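Local coordinates for genome polyprotein (Chicken sicinivirus JSY, PDB 6QWT) that probably catalyses RNA-templated RNA synthesis as the 3D polymerase portion of a picornaviral polyprotein, copying the viral genome, at residues S311-M316 and P320-S325; P66-I71 and H354-Y359; D102-N107 and S122-G127; P136-E141 and A178-I183; I396-S401 and Y464-T469. All blocks are in the same frame, centred on the assembly; numbering follows the deposited sequence.

In the fold
From the N terminus, contact 2 opens first, at residues 66-71, and closes only at 354-359; inside this long loop contacts 3, 4 and 1 open and close one after another, and none of them cross. Contacts 3 and 4 are short-range ties probably in the fingers, as in related picornaviral polymerases, and touch each other, with centres about 12 Å apart. Contact 1 joins the end of helix 298-316 to the connection leading into strand 327-332, in the palm, and touches contact 2, which brings the entry to helix 70-81 against the end of helix 346-356. Contact 5 follows in series, joining strand 396-400 to the C-terminal helix 459-469, with its centre about 33 Å from that of contact 1.

Contact 1 (S311-M316 and P320-S325); sequences SLLSAM and PDFDTS
Met316, on the last turn of helix 298-316, lies against Phe322 of the connection to strand 327-332, with most of the packing concentrated on one ring face. Met316 CB stands almost above the middle of the Phe322 ring, 4.0 Å from its centroid and 12° off the normal, which meets the description of a CH-pi contact. The methionine chain then bends at chi3 and carries CE to within 3.4 Å of Phe322 CE1. Its sulfur, 5.2 Å from the ring centroid, approaches obliquely, so the Met-aromatic contact is supplementary to the contacts made by CB and CE. Phe322 has CG anti to its backbone N (chi1 175°), a setting that turns the ring back toward the helix; CB then comes within 3.1 Å of Met316 O. Leu313 adds a looser contact, its CD2 4.4 Å from Phe322 CZ, the ring atom that Met316 CE also reaches. On the opposite face of the ring, the chain folds back and places Thr324 N above the rim. The loop residues flanking Phe322 and Asp323, namely Pro320, Asp321, Thr324 and Ser325, are exposed, and the loop bends through an Asx turn in which Ser325 N donates to Asp323 OD1 over 3.0 Å. Phe322 also meets the ring of Trp327, at the start of the hairpin that carries the polymerase motif C. Within the palm, Leu313 turns to helix 70-81 and strand 327-332, while Ser314 and Ala315 pack on helix 346-356.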
# COMPACT_ATOMS: atom_id res chain seq x y z
N SER A 311 15.92 2.13 -3.90
CA SER A 311 16.50 2.92 -2.82
C SER A 311 17.34 2.05 -1.90
O SER A 311 18.48 2.40 -1.55
CB SER A 311 15.40 3.65 -2.05
OG SER A 311 14.62 4.43 -2.94
N LEU A 312 16.80 0.90 -1.48
CA LEU A 312 17.55 -0.01 -0.62
C LEU A 312 18.83 -0.48 -1.29
O LEU A 312 19.90 -0.50 -0.67
CB LEU A 312 16.68 -1.21 -0.25
CG LEU A 312 15.50 -0.95 0.69
CD1 LEU A 312 14.47 -2.06 0.56
CD2 LEU A 312 15.97 -0.80 2.13
N LEU A 313 18.74 -0.87 -2.57
CA LEU A 313 19.93 -1.32 -3.29
C LEU A 313 20.98 -0.21 -3.37
O LEU A 313 22.18 -0.47 -3.28
CB LEU A 313 19.54 -1.80 -4.68
CG LEU A 313 18.79 -3.14 -4.74
CD1 LEU A 313 18.04 -3.30 -6.06
CD2 LEU A 313 19.73 -4.31 -4.53
N SER A 314 20.54 1.05 -3.54
CA SER A 314 21.50 2.15 -3.60
C SER A 314 22.22 2.33 -2.27
O SER A 314 23.34 2.85 -2.23
CB SER A 314 20.80 3.44 -4.03
OG SER A 314 20.12 4.05 -2.95
N ALA A 315 21.59 1.92 -1.17
CA ALA A 315 22.24 1.95 0.14
C ALA A 315 23.20 0.79 0.31
O ALA A 315 24.32 0.97 0.82
CB ALA A 315 21.18 1.93 1.25
N MET A 316 22.79 -0.41 -0.10
CA MET A 316 23.64 -1.58 0.07
C MET A 316 24.85 -1.53 -0.86
O MET A 316 25.92 -2.04 -0.52
CB MET A 316 22.81 -2.85 -0.16
CG MET A 316 21.54 -2.90 0.70
SD MET A 316 20.46 -4.34 0.42
CE MET A 316 20.85 -4.72 -1.27
N PRO A 320 31.08 -1.94 1.68
CA PRO A 320 32.26 -2.58 1.05
C PRO A 320 32.11 -4.07 0.83
O PRO A 320 32.70 -4.61 -0.11
CB PRO A 320 33.39 -2.26 2.04
CG PRO A 320 32.70 -1.97 3.34
CD PRO A 320 31.41 -1.31 2.97
N ASP A 321 31.33 -4.76 1.67
CA ASP A 321 31.21 -6.21 1.59
C ASP A 321 29.92 -6.67 0.93
O ASP A 321 29.59 -7.85 1.00
CB ASP A 321 31.32 -6.83 2.99
CG ASP A 321 32.62 -6.46 3.68
OD1 ASP A 321 32.56 -5.88 4.78
OD2 ASP A 321 33.69 -6.75 3.11
N PHE A 322 29.18 -5.76 0.28
CA PHE A 322 27.93 -6.14 -0.35
C PHE A 322 28.20 -7.08 -1.52
O PHE A 322 28.96 -6.74 -2.44
CB PHE A 322 27.17 -4.91 -0.83
CG PHE A 322 25.92 -5.23 -1.61
CD1 PHE A 322 24.94 -6.05 -1.07
CD2 PHE A 322 25.73 -4.73 -2.89
CE1 PHE A 322 23.80 -6.36 -1.78
CE2 PHE A 322 24.58 -5.03 -3.60
CZ PHE A 322 23.62 -5.85 -3.05
N ASP A 323 27.59 -8.26 -1.48
CA ASP A 323 27.64 -9.20 -2.59
C ASP A 323 26.45 -8.90 -3.50
O ASP A 323 25.30 -9.10 -3.11
CB ASP A 323 27.61 -10.63 -2.07
CG ASP A 323 27.97 -11.66 -3.14
OD1 ASP A 323 27.52 -11.51 -4.29
OD2 ASP A 323 28.70 -12.61 -2.81
N THR A 324 26.74 -8.41 -4.71
CA THR A 324 25.67 -8.00 -5.63
C THR A 324 24.85 -9.17 -6.15
O THR A 324 23.91 -8.95 -6.91
CB THR A 324 26.25 -7.22 -6.81
OG1 THR A 324 27.17 -8.05 -7.54
CG2 THR A 324 26.98 -5.97 -6.31
N SER A 325 25.18 -10.40 -5.76
CA SER A 325 24.43 -11.57 -6.18
C SER A 325 23.76 -12.32 -5.03
O SER A 325 22.97 -13.23 -5.31
CB SER A 325 25.35 -12.55 -6.93
OG SER A 325 25.70 -12.04 -8.20

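Contact 2 (P66-I71 and H354-Y359); sequences PWPSLI and HSQTNY
A chi1 of 42° puts Trp67 CG between its backbone N and carbonyl carbon, turning the indole toward Thr357, whose own chi1 of 74° swings CG2 to the side of its backbone N and over the indole. They meet where the palm helix 346-356, probably part of motif D as in related polymerases, ends beside the entry to helix 70-81. Thr357 CG2 is 4.0 Å from the centroid of the six-membered ring of Trp67 and 15° off its normal, a CH-pi contact over the face; its nearest ring atom is CZ2, at 3.8 Å. Gln356 O shares this face, offset toward the rim, and Leu70 CD2 covers the opposite one. The rotation of the ring is further fixed by Trp67 NE1, hydrogen-bonded to Ser314 OG of helix 298-316. Thr357 is tied at its other branch: OG1 bonds to Tyr353 O and accepts from Tyr359 N over 3.0 Å, closing an ST turn just beyond the helix. Toward the solvent, the contact loosens to the bent side chain of Gln356, which crosses Pro68 at about a right angle. Gln356 OE1 lies 3.7 Å from Trp67 CB and 4.2 Å from Pro68 CD.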
# COMPACT_ATOMS: atom_id res chain seq x y z
N PRO A 66 20.67 12.42 -9.03
CA PRO A 66 20.94 11.10 -8.45
C PRO A 66 22.20 11.11 -7.59
O PRO A 66 23.20 11.75 -7.93
CB PRO A 66 21.12 10.20 -9.68
CG PRO A 66 21.60 11.13 -10.75
CD PRO A 66 20.91 12.44 -10.49
N TRP A 67 22.14 10.40 -6.47
CA TRP A 67 23.33 10.18 -5.69
C TRP A 67 24.19 9.11 -6.36
O TRP A 67 23.69 8.33 -7.18
CB TRP A 67 22.97 9.79 -4.25
CG TRP A 67 21.85 8.82 -4.08
CD1 TRP A 67 21.95 7.47 -3.87
CD2 TRP A 67 20.44 9.12 -4.07
NE1 TRP A 67 20.70 6.91 -3.74
CE2 TRP A 67 19.76 7.90 -3.86
CE3 TRP A 67 19.70 10.29 -4.23
CZ2 TRP A 67 18.37 7.83 -3.80
CZ3 TRP A 67 18.32 10.21 -4.18
CH2 TRP A 67 17.67 8.99 -3.96
N PRO A 68 25.50 9.06 -6.05
CA PRO A 68 26.42 8.24 -6.86
C PRO A 68 26.00 6.79 -7.05
O PRO A 68 26.30 6.21 -8.10
CB PRO A 68 27.73 8.34 -6.07
CG PRO A 68 27.68 9.69 -5.46
CD PRO A 68 26.23 9.91 -5.09
N SER A 69 25.33 6.18 -6.08
CA SER A 69 24.95 4.77 -6.18
C SER A 69 23.54 4.57 -6.72
O SER A 69 23.09 3.42 -6.83
CB SER A 69 25.07 4.10 -4.81
OG SER A 69 24.12 4.61 -3.89
N LEU A 70 22.83 5.65 -7.07
CA LEU A 70 21.43 5.52 -7.47
C LEU A 70 21.29 4.87 -8.84
O LEU A 70 20.55 3.89 -9.00
CB LEU A 70 20.73 6.88 -7.44
CG LEU A 70 19.26 6.86 -7.86
CD1 LEU A 70 18.48 5.82 -7.05
CD2 LEU A 70 18.63 8.24 -7.72
N ILE A 71 21.97 5.42 -9.85
CA ILE A 71 21.91 4.83 -11.19
C ILE A 71 22.40 3.39 -11.19
O ILE A 71 21.75 2.54 -11.83
CB ILE A 71 22.68 5.71 -12.20
CG1 ILE A 71 22.09 7.12 -12.24
CG2 ILE A 71 22.70 5.05 -13.58
CD1 ILE A 71 21.08 7.33 -13.33
N HIS A 354 20.27 8.92 5.85
CA HIS A 354 20.34 10.24 6.49
C HIS A 354 21.29 11.17 5.76
O HIS A 354 21.06 12.38 5.72
CB HIS A 354 20.77 10.09 7.95
CG HIS A 354 19.78 9.37 8.81
ND1 HIS A 354 20.16 8.57 9.87
CD2 HIS A 354 18.43 9.32 8.76
CE1 HIS A 354 19.09 8.06 10.44
NE2 HIS A 354 18.02 8.50 9.79
N SER A 355 22.36 10.63 5.17
CA SER A 355 23.39 11.47 4.57
C SER A 355 23.16 11.76 3.09
O SER A 355 23.74 12.73 2.58
CB SER A 355 24.76 10.82 4.76
OG SER A 355 24.93 9.72 3.88
N GLN A 356 22.34 10.97 2.40
CA GLN A 356 22.16 11.12 0.96
C GLN A 356 20.72 11.30 0.52
O GLN A 356 20.49 11.72 -0.62
CB GLN A 356 22.74 9.90 0.22
CG GLN A 356 24.24 9.71 0.38
CD GLN A 356 25.04 10.83 -0.26
OE1 GLN A 356 24.78 11.22 -1.40
NE2 GLN A 356 26.01 11.35 0.47
N THR A 357 19.74 10.98 1.37
CA THR A 357 18.34 11.08 0.98
C THR A 357 17.53 11.81 2.04
O THR A 357 18.09 12.34 3.01
CB THR A 357 17.73 9.68 0.75
OG1 THR A 357 17.51 9.05 2.01
CG2 THR A 357 18.66 8.81 -0.10
N ASN A 358 16.21 11.85 1.85
CA ASN A 358 15.28 12.35 2.85
C ASN A 358 14.57 11.22 3.59
O ASN A 358 13.69 11.50 4.42
CB ASN A 358 14.26 13.28 2.20
CG ASN A 358 14.88 14.57 1.68
OD1 ASN A 358 15.80 15.12 2.29
ND2 ASN A 358 14.38 15.05 0.54
N TYR A 359 14.92 9.97 3.31
CA TYR A 359 14.28 8.84 3.97
C TYR A 359 14.67 8.79 5.45
O TYR A 359 15.84 8.93 5.80
CB TYR A 359 14.68 7.53 3.30
CG TYR A 359 14.21 7.35 1.87
CD1 TYR A 359 12.89 7.62 1.51
CD2 TYR A 359 15.08 6.88 0.89
CE1 TYR A 359 12.46 7.43 0.20
CE2 TYR A 359 14.66 6.70 -0.41
CZ TYR A 359 13.35 6.97 -0.75
OH TYR A 359 12.95 6.77 -2.05

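Contact 3 (D102-N107 and S122-G127); sequences DGIDMN and SLFDVG
An apolar pocket, probably of the fingers, receives the ring of Phe124, with Ile104 and Met106 closing on it from the loop that follows strand 101-102. Ile104 reaches the ring against the direction in which the Phe124 side chain extends, its CD1 3.7 Å from Phe124 CZ. The sulfur of Met106 meets another part of the same ring, 3.5 Å from Phe124 CD2. Its 4.2 Å distance to the ring centroid, taken 43° off the normal, describes an oblique Met-aromatic contact. Met106 is able to reach the ring because its chi1 of -142° and the bend at chi2 (60°) together bring SD round to Phe124. The ring belongs to strand 124-126, half of a two-stranded antiparallel sheet with 132-134, and Tyr132 on the partner strand touches both Met106 and Phe124. The pocket continues to Ile184 on helix 180-189 and Leu138 on helix 136-147. Between the two contacting loop residues, Asp105 shapes the backbone by an Asx turn: Asn107 N donates to Asp105 OD2 over 2.9 Å, reaching the anti side of the carboxylate from out of its plane.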
# COMPACT_ATOMS: atom_id res chain seq x y z
N ASP A 102 -7.55 -8.29 -12.21
CA ASP A 102 -8.98 -8.07 -12.02
C ASP A 102 -9.38 -6.69 -12.53
O ASP A 102 -8.57 -5.77 -12.63
CB ASP A 102 -9.36 -8.21 -10.55
CG ASP A 102 -9.77 -9.63 -10.19
OD1 ASP A 102 -10.65 -10.19 -10.88
OD2 ASP A 102 -9.21 -10.18 -9.21
N GLY A 103 -10.66 -6.56 -12.87
CA GLY A 103 -11.21 -5.30 -13.31
C GLY A 103 -11.27 -4.29 -12.17
O GLY A 103 -10.93 -4.57 -11.02
N ILE A 104 -11.73 -3.09 -12.52
CA ILE A 104 -11.77 -2.01 -11.54
C ILE A 104 -12.89 -2.24 -10.54
O ILE A 104 -13.88 -2.93 -10.82
CB ILE A 104 -11.93 -0.64 -12.24
CG1 ILE A 104 -13.22 -0.62 -13.07
CG2 ILE A 104 -10.73 -0.33 -13.11
CD1 ILE A 104 -13.53 0.74 -13.65
N ASP A 105 -12.72 -1.67 -9.35
CA ASP A 105 -13.75 -1.71 -8.31
C ASP A 105 -14.78 -0.63 -8.62
O ASP A 105 -14.49 0.57 -8.51
CB ASP A 105 -13.13 -1.50 -6.94
CG ASP A 105 -14.07 -1.85 -5.81
OD1 ASP A 105 -13.58 -2.32 -4.76
OD2 ASP A 105 -15.30 -1.66 -5.96
N MET A 106 -15.99 -1.04 -9.00
CA MET A 106 -17.03 -0.08 -9.36
C MET A 106 -17.59 0.66 -8.15
O MET A 106 -18.34 1.63 -8.34
CB MET A 106 -18.16 -0.80 -10.11
CG MET A 106 -18.77 0.01 -11.24
SD MET A 106 -17.58 0.45 -12.54
CE MET A 106 -17.07 -1.17 -13.10
N ASN A 107 -17.25 0.24 -6.94
CA ASN A 107 -17.76 0.88 -5.73
C ASN A 107 -16.84 1.96 -5.19
O ASN A 107 -17.23 2.68 -4.25
CB ASN A 107 -18.01 -0.16 -4.65
CG ASN A 107 -19.21 -1.04 -4.95
OD1 ASN A 107 -20.24 -0.56 -5.42
ND2 ASN A 107 -19.07 -2.34 -4.70
N SER A 122 -22.04 4.95 -12.59
CA SER A 122 -22.84 5.75 -13.51
C SER A 122 -22.14 6.01 -14.83
O SER A 122 -22.82 6.27 -15.83
CB SER A 122 -23.21 7.08 -12.85
OG SER A 122 -24.02 6.87 -11.70
N LEU A 123 -20.81 5.95 -14.87
CA LEU A 123 -20.06 6.31 -16.06
C LEU A 123 -19.89 5.16 -17.04
O LEU A 123 -19.23 5.34 -18.07
CB LEU A 123 -18.68 6.85 -15.66
CG LEU A 123 -18.70 8.03 -14.70
CD1 LEU A 123 -17.37 8.18 -13.98
CD2 LEU A 123 -19.06 9.30 -15.45
N PHE A 124 -20.46 3.99 -16.76
CA PHE A 124 -20.29 2.82 -17.61
C PHE A 124 -21.64 2.24 -18.02
O PHE A 124 -22.61 2.29 -17.26
CB PHE A 124 -19.46 1.72 -16.91
CG PHE A 124 -18.09 2.17 -16.49
CD1 PHE A 124 -17.02 2.05 -17.36
CD2 PHE A 124 -17.88 2.72 -15.24
CE1 PHE A 124 -15.75 2.46 -16.98
CE2 PHE A 124 -16.62 3.13 -14.85
CZ PHE A 124 -15.55 3.00 -15.72
N ASP A 125 -21.68 1.69 -19.23
CA ASP A 125 -22.83 0.95 -19.74
C ASP A 125 -22.41 -0.49 -20.01
O ASP A 125 -21.32 -0.74 -20.52
CB ASP A 125 -23.37 1.59 -21.03
CG ASP A 125 -23.56 3.09 -20.90
OD1 ASP A 125 -24.19 3.53 -19.91
OD2 ASP A 125 -23.07 3.83 -21.78
N VAL A 126 -23.29 -1.43 -19.65
CA VAL A 126 -23.01 -2.84 -19.86
C VAL A 126 -23.34 -3.17 -21.32
O VAL A 126 -24.50 -3.12 -21.73
CB VAL A 126 -23.80 -3.73 -18.90
CG1 VAL A 126 -23.54 -5.20 -19.18
CG2 VAL A 126 -23.45 -3.38 -17.46
N GLY A 127 -22.31 -3.51 -22.10
CA GLY A 127 -22.51 -3.83 -23.49
C GLY A 127 -23.08 -5.22 -23.70
O GLY A 127 -23.16 -6.04 -22.79

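Contact 4 (P136-E141 and A178-I183); sequences PELYQE and APIHAI
Leu138 and Glu141, one turn apart on helix 136-147, pack against Ile180 and His181 in the first turn of helix 180-189, a helix-to-helix contact probably in the fingers. In the first shell, one branch of the leucine does the work: Leu138 CD1 lies 3.9 Å from Ile180 CG2 and 3.8 Å from His181 CB. The Leu138 and Ile180 side chains are nearly perpendicular and meet methyl to methyl. Glu141 and His181 instead run side by side in the same direction, their CB atoms 3.8 Å apart. The bend of the glutamate at chi2 brings OE2 over one face of the imidazole, toward its rim, with the carboxylate and ring planes 46° apart. Glu141 OE2 and His181 NE2 are 4.1 Å apart, too far for a salt bridge. With a chi1 of 63° the histidine ring lies beside Glu141, and a hydrogen bond from Trp114 NE1 to His181 ND1 helps to hold it there; accepting from an indole N-H is consistent with an ND1 that bears no proton. Trp114 also touches Glu141 and Ile180, and so borders the contact on both helices. Farther out, Pro179 occupies the N-cap position of helix 180-189, two residues beyond the last residue of strand 174-177, which probably belongs to motif F. The turn carrying Ile180 and His181 is set there by the backbone bond from Ile183 N to Pro179 O, 2.9 Å long.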
# COMPACT_ATOMS: atom_id res chain seq x y z
N PRO A 136 -19.59 8.05 -23.50
CA PRO A 136 -18.82 8.89 -24.43
C PRO A 136 -17.99 9.97 -23.76
O PRO A 136 -16.96 10.38 -24.31
CB PRO A 136 -19.91 9.50 -25.32
CG PRO A 136 -21.00 8.49 -25.31
CD PRO A 136 -21.00 7.91 -23.92
N GLU A 137 -18.39 10.43 -22.57
CA GLU A 137 -17.63 11.47 -21.88
C GLU A 137 -16.42 10.89 -21.15
O GLU A 137 -15.36 11.52 -21.12
CB GLU A 137 -18.54 12.23 -20.92
CG GLU A 137 -19.47 13.21 -21.60
CD GLU A 137 -20.83 12.60 -21.91
OE1 GLU A 137 -21.38 11.89 -21.05
OE2 GLU A 137 -21.35 12.83 -23.03
N LEU A 138 -16.57 9.71 -20.54
CA LEU A 138 -15.43 9.09 -19.88
C LEU A 138 -14.39 8.63 -20.90
O LEU A 138 -13.18 8.83 -20.69
CB LEU A 138 -15.88 7.91 -19.02
CG LEU A 138 -14.76 7.17 -18.30
CD1 LEU A 138 -13.90 8.14 -17.49
CD2 LEU A 138 -15.31 6.07 -17.41
N TYR A 139 -14.83 8.02 -22.00
CA TYR A 139 -13.92 7.58 -23.05
C TYR A 139 -13.04 8.73 -23.53
O TYR A 139 -11.83 8.56 -23.73
CB TYR A 139 -14.72 7.00 -24.22
CG TYR A 139 -13.88 6.52 -25.39
CD1 TYR A 139 -13.40 7.41 -26.35
CD2 TYR A 139 -13.58 5.17 -25.55
CE1 TYR A 139 -12.64 6.97 -27.42
CE2 TYR A 139 -12.81 4.73 -26.61
CZ TYR A 139 -12.35 5.63 -27.55
OH TYR A 139 -11.59 5.18 -28.61
N GLN A 140 -13.64 9.91 -23.71
CA GLN A 140 -12.89 11.05 -24.21
C GLN A 140 -11.90 11.58 -23.18
O GLN A 140 -10.84 12.10 -23.54
CB GLN A 140 -13.87 12.15 -24.64
CG GLN A 140 -13.24 13.46 -25.05
CD GLN A 140 -14.26 14.57 -25.17
OE1 GLN A 140 -15.37 14.35 -25.66
NE2 GLN A 140 -13.90 15.76 -24.71
N GLU A 141 -12.23 11.46 -21.89
CA GLU A 141 -11.30 11.89 -20.86
C GLU A 141 -10.12 10.92 -20.73
O GLU A 141 -8.98 11.35 -20.51
CB GLU A 141 -12.02 12.04 -19.52
CG GLU A 141 -12.83 13.32 -19.40
CD GLU A 141 -11.98 14.56 -19.56
OE1 GLU A 141 -11.93 15.11 -20.68
OE2 GLU A 141 -11.36 14.99 -18.56
N ALA A 178 -6.93 9.00 -7.17
CA ALA A 178 -6.84 9.50 -8.53
C ALA A 178 -8.20 9.39 -9.22
O ALA A 178 -9.04 8.57 -8.83
CB ALA A 178 -5.79 8.72 -9.31
N PRO A 179 -8.45 10.22 -10.23
CA PRO A 179 -9.73 10.14 -10.94
C PRO A 179 -9.80 8.91 -11.84
O PRO A 179 -8.78 8.34 -12.25
CB PRO A 179 -9.78 11.43 -11.75
CG PRO A 179 -8.35 11.83 -11.92
CD PRO A 179 -7.62 11.34 -10.70
N ILE A 180 -11.03 8.52 -12.17
CA ILE A 180 -11.27 7.26 -12.87
C ILE A 180 -10.63 7.26 -14.25
O ILE A 180 -10.12 6.23 -14.71
CB ILE A 180 -12.79 6.96 -12.93
CG1 ILE A 180 -13.05 5.64 -13.67
CG2 ILE A 180 -13.55 8.12 -13.58
CD1 ILE A 180 -12.45 4.43 -12.99
N HIS A 181 -10.63 8.41 -14.93
CA HIS A 181 -10.03 8.45 -16.27
C HIS A 181 -8.51 8.36 -16.20
O HIS A 181 -7.89 7.82 -17.12
CB HIS A 181 -10.47 9.70 -17.02
CG HIS A 181 -10.04 10.99 -16.39
ND1 HIS A 181 -10.59 11.48 -15.23
CD2 HIS A 181 -9.12 11.91 -16.79
CE1 HIS A 181 -10.02 12.63 -14.92
NE2 HIS A 181 -9.12 12.91 -15.85
N ALA A 182 -7.90 8.88 -15.13
CA ALA A 182 -6.46 8.71 -14.96
C ALA A 182 -6.11 7.28 -14.56
O ALA A 182 -5.03 6.78 -14.90
CB ALA A 182 -5.93 9.69 -13.92
N ILE A 183 -7.01 6.60 -13.84
CA ILE A 183 -6.74 5.23 -13.43
C ILE A 183 -6.81 4.29 -14.62
O ILE A 183 -5.95 3.41 -14.79
CB ILE A 183 -7.72 4.82 -12.31
CG1 ILE A 183 -7.20 5.31 -10.96
CG2 ILE A 183 -7.93 3.31 -12.29
CD1 ILE A 183 -8.29 5.61 -9.97

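Contact 5 (I396-S401 and Y464-T469); sequences IHPVIS and YRWLAT
Strand 396-400 and helix 464-469 approach with their axes 10.8 Å apart and their N-to-C directions at 125°. The nearest CA atoms, those of His397 and Trp466, are still 9.0 Å apart, so large side chains must span the gap. Trp466 does so by extending away from its own backbone N, at a chi1 of 177°, reaching from the helix to lay its six-membered ring on the imidazole of His397. The two form an offset stack, centroids 3.9 Å apart and planes at 20°, with Trp466 CH2 above the middle of the imidazole. His397 CE1 comes within 3.4 Å of Trp466 CZ3. The strand pairs with 384-388 in the hairpin that probably corresponds to motif E, at the palm-thumb junction of picornaviral polymerases, and the C-terminal helix 459-469 is part of the thumb. Both rings are held by polar partners: His397 NE2 bonds to Asp389 OD2 and ND1 to His430 ND1, while Trp466 NE1 bonds to Asp213 O. At the indole edge, near its plane, Ile396 O lies 3.4 Å from Trp466 CZ2. Pro398 gives a looser side contact, CD to Trp466 NE1 at 4.3 Å.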
# COMPACT_ATOMS: atom_id res chain seq x y z
N ILE A 396 3.36 -22.24 6.30
CA ILE A 396 3.66 -21.14 7.22
C ILE A 396 2.41 -20.30 7.43
O ILE A 396 1.81 -19.81 6.47
CB ILE A 396 4.81 -20.28 6.68
CG1 ILE A 396 5.96 -21.16 6.18
CG2 ILE A 396 5.30 -19.31 7.75
CD1 ILE A 396 6.59 -22.02 7.26
N HIS A 397 2.04 -20.12 8.71
CA HIS A 397 0.90 -19.30 9.09
C HIS A 397 1.29 -17.82 9.08
O HIS A 397 2.36 -17.46 9.59
CB HIS A 397 0.40 -19.67 10.48
CG HIS A 397 -0.29 -21.00 10.56
ND1 HIS A 397 -1.64 -21.16 10.34
CD2 HIS A 397 0.19 -22.23 10.85
CE1 HIS A 397 -1.96 -22.43 10.49
NE2 HIS A 397 -0.87 -23.10 10.80
N PRO A 398 0.45 -16.95 8.53
CA PRO A 398 0.58 -15.51 8.78
C PRO A 398 -0.11 -15.15 10.09
O PRO A 398 -1.35 -15.16 10.17
CB PRO A 398 -0.10 -14.88 7.57
CG PRO A 398 -1.12 -15.89 7.14
CD PRO A 398 -0.59 -17.25 7.52
N VAL A 399 0.68 -14.85 11.11
CA VAL A 399 0.17 -14.59 12.45
C VAL A 399 0.22 -13.08 12.68
O VAL A 399 1.27 -12.52 12.99
CB VAL A 399 0.95 -15.35 13.52
CG1 VAL A 399 0.34 -15.14 14.90
CG2 VAL A 399 0.99 -16.83 13.16
N ILE A 400 -0.93 -12.43 12.51
CA ILE A 400 -1.02 -10.98 12.69
C ILE A 400 -0.99 -10.65 14.17
O ILE A 400 -1.33 -11.48 15.03
CB ILE A 400 -2.29 -10.43 12.00
CG1 ILE A 400 -2.16 -8.93 11.74
CG2 ILE A 400 -3.54 -10.76 12.80
CD1 ILE A 400 -3.07 -8.43 10.64
N SER A 401 -0.55 -9.43 14.49
CA SER A 401 -0.50 -8.99 15.87
C SER A 401 -1.89 -9.03 16.48
O SER A 401 -2.85 -8.57 15.85
CB SER A 401 0.07 -7.58 15.96
OG SER A 401 -0.71 -6.67 15.20
N TYR A 464 -9.01 -26.11 8.05
CA TYR A 464 -9.12 -26.97 6.88
C TYR A 464 -8.96 -26.17 5.59
O TYR A 464 -8.20 -26.55 4.70
CB TYR A 464 -10.46 -27.71 6.86
CG TYR A 464 -10.77 -28.25 5.48
CD1 TYR A 464 -10.12 -29.37 4.99
CD2 TYR A 464 -11.67 -27.59 4.64
CE1 TYR A 464 -10.38 -29.85 3.72
CE2 TYR A 464 -11.93 -28.07 3.37
CZ TYR A 464 -11.29 -29.19 2.91
OH TYR A 464 -11.55 -29.67 1.65
N ARG A 465 -9.69 -25.06 5.47
CA ARG A 465 -9.64 -24.29 4.24
C ARG A 465 -8.28 -23.66 4.02
O ARG A 465 -7.85 -23.51 2.87
CB ARG A 465 -10.74 -23.22 4.24
CG ARG A 465 -12.09 -23.76 3.77
CD ARG A 465 -13.11 -22.67 3.54
NE ARG A 465 -12.76 -21.80 2.41
CZ ARG A 465 -12.89 -22.15 1.13
NH1 ARG A 465 -12.55 -21.28 0.18
NH2 ARG A 465 -13.35 -23.35 0.79
N TRP A 466 -7.56 -23.31 5.09
CA TRP A 466 -6.20 -22.81 4.92
C TRP A 466 -5.28 -23.90 4.38
O TRP A 466 -4.54 -23.67 3.42
CB TRP A 466 -5.65 -22.28 6.24
CG TRP A 466 -4.22 -21.83 6.13
CD1 TRP A 466 -3.77 -20.69 5.53
CD2 TRP A 466 -3.06 -22.52 6.60
NE1 TRP A 466 -2.40 -20.62 5.61
CE2 TRP A 466 -1.94 -21.74 6.26
CE3 TRP A 466 -2.85 -23.73 7.27
CZ2 TRP A 466 -0.63 -22.12 6.57
CZ3 TRP A 466 -1.55 -24.11 7.58
CH2 TRP A 466 -0.46 -23.30 7.23
N LEU A 467 -5.32 -25.09 4.99
CA LEU A 467 -4.50 -26.19 4.51
C LEU A 467 -4.83 -26.53 3.06
O LEU A 467 -3.94 -26.88 2.28
CB LEU A 467 -4.69 -27.42 5.40
CG LEU A 467 -4.03 -27.39 6.78
CD1 LEU A 467 -4.55 -28.53 7.64
CD2 LEU A 467 -2.52 -27.44 6.65
N ALA A 468 -6.10 -26.42 2.68
CA ALA A 468 -6.51 -26.74 1.32
C ALA A 468 -5.90 -25.76 0.32
O ALA A 468 -5.40 -26.17 -0.74
CB ALA A 468 -8.03 -26.74 1.21
N THR A 469 -5.94 -24.46 0.62
CA THR A 469 -5.45 -23.49 -0.35
C THR A 469 -3.92 -23.50 -0.42
O THR A 469 -3.34 -23.30 -1.50
CB THR A 469 -5.97 -22.09 -0.02
OG1 THR A 469 -5.40 -21.64 1.21
CG2 THR A 469 -7.49 -22.10 0.09